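Local structure of putative efflux transporter (Bacteroides eggerthii, 4L8J) at the interface of chains A and B. The protein is a putative HlyD-family membrane-fusion (periplasmic adaptor) protein that probably links an inner-membrane pump to an outer-membrane channel in efflux. Sequence-based numbering; all coordinates share one arbitrary frame. Chains: chain A/B, Putative efflux transporter.

The interface of chains A and B. Residues chain A 256, 288-290; chain B 299-301.
B:Ile300 and A:Met256 pair as antiparallel strand residues of two copies of an HlyD-family adaptor, related by a two-fold that repeats the patch with chains exchanged; the dimer may be no more than a crystal assembly. B:Ile300 also bridges antiparallel to A:Val289 on its other side, which places strand B:297-300 between A:256-259 and A:281-289 in one intermolecular sheet. The B:Ile300-A:Met256 pair is bonded in both directions: B:Ile300 N reaches A:Met256 O at 2.8 Å, and A:Met256 N returns to B:Ile300 O with 170° at the hydrogen. On the opposite edge B:Ser301 N donates to A:Thr288 O (2.9 Å) and A:Tyr290 N to B:Leu299 O.

The side chain of B:Ile300 follows this bridging course. CB lies 3.7 Å from A:Met256 O, and CG2 turns towards A:Thr288 O (3.5 Å). CG1, beside the backbone N (chi1 -58°), stays about 4.0 Å from A:Met256 O, and the bend at chi2 (-51°) swings CD1 back to the other strand, where its tip meets A:Val289 CG2 at 3.8 Å, the two side chains crossing obliquely. On the other face of the sheet, A:Tyr290 CB and B:Leu299 CB touch at 3.9 Å, while the tyrosine ring extends away from the leucine. B:Ser301 OG donates a weak bond to A:Thr288 O (3.4 Å) and lies against the methyl CG2 of the same threonine.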
loop_
_atom_site.group_PDB
_atom_site.type_symbol
_atom_site.label_atom_id
_atom_site.label_comp_id
_atom_site.label_asym_id
_atom_site.label_seq_id
_atom_site.Cartn_x
_atom_site.Cartn_y
_atom_site.Cartn_z
HETATM N N MSE A 256 -5.743 -4.252 -13.145
HETATM C CA MSE A 256 -6.765 -5.303 -13.014
HETATM C C MSE A 256 -6.448 -6.176 -11.833
HETATM O O MSE A 256 -5.265 -6.411 -11.544
HETATM C CB MSE A 256 -6.833 -6.195 -14.281
HETATM C CG MSE A 256 -7.046 -5.445 -15.596
HETATM SE SE MSE A 256 -8.840 -4.699 -15.672
HETATM C CE MSE A 256 -8.322 -2.795 -16.090
ATOM N N THR A 288 1.375 -8.974 -17.238
ATOM C CA THR A 288 2.417 -8.239 -16.543
ATOM C C THR A 288 1.857 -7.936 -15.178
ATOM O O THR A 288 0.826 -7.276 -15.059
ATOM C CB THR A 288 2.889 -6.975 -17.302
ATOM O OG1 THR A 288 3.302 -7.344 -18.604
ATOM C CG2 THR A 288 4.067 -6.261 -16.588
ATOM N N VAL A 289 2.518 -8.454 -14.148
ATOM C CA VAL A 289 2.161 -8.203 -12.765
ATOM C C VAL A 289 2.700 -6.811 -12.420
ATOM O O VAL A 289 3.860 -6.507 -12.725
ATOM C CB VAL A 289 2.676 -9.316 -11.803
ATOM C CG1 VAL A 289 2.351 -8.987 -10.340
ATOM C CG2 VAL A 289 2.092 -10.670 -12.173
ATOM N N TYR A 290 1.859 -5.958 -11.832
ATOM C CA TYR A 290 2.278 -4.623 -11.434
ATOM C C TYR A 290 3.413 -4.691 -10.410
ATOM O O TYR A 290 3.284 -5.334 -9.355
ATOM C CB TYR A 290 1.113 -3.785 -10.863
ATOM C CG TYR A 290 1.584 -2.438 -10.355
ATOM C CD1 TYR A 290 1.919 -1.415 -11.239
ATOM C CD2 TYR A 290 1.817 -2.225 -8.996
ATOM C CE1 TYR A 290 2.408 -0.193 -10.782
ATOM C CE2 TYR A 290 2.354 -1.025 -8.532
ATOM C CZ TYR A 290 2.615 0.001 -9.426
ATOM O OH TYR A 290 3.109 1.197 -8.976
ATOM N N LEU B 299 -2.123 -7.286 -8.738
ATOM C CA LEU B 299 -2.474 -6.214 -9.643
ATOM C C LEU B 299 -1.758 -6.500 -10.937
ATOM O O LEU B 299 -0.579 -6.871 -10.910
ATOM C CB LEU B 299 -2.127 -4.838 -9.058
ATOM C CG LEU B 299 -3.092 -4.366 -7.975
ATOM C CD1 LEU B 299 -2.484 -3.196 -7.198
ATOM C CD2 LEU B 299 -4.479 -4.016 -8.566
ATOM N N ILE B 300 -2.504 -6.434 -12.048
ATOM C CA ILE B 300 -2.067 -6.697 -13.411
ATOM C C ILE B 300 -2.106 -5.399 -14.177
ATOM O O ILE B 300 -3.158 -4.752 -14.253
ATOM C CB ILE B 300 -2.929 -7.819 -14.087
ATOM C CG1 ILE B 300 -2.884 -9.159 -13.302
ATOM C CG2 ILE B 300 -2.571 -8.048 -15.550
ATOM C CD1 ILE B 300 -1.520 -9.719 -12.939
ATOM N N SER B 301 -0.946 -5.016 -14.747
ATOM C CA SER B 301 -0.792 -3.767 -15.498
ATOM C C SER B 301 -0.995 -3.973 -16.988
ATOM O O SER B 301 -1.297 -3.012 -17.692
ATOM C CB SER B 301 0.578 -3.135 -15.233
ATOM O OG SER B 301 1.640 -3.989 -15.626
#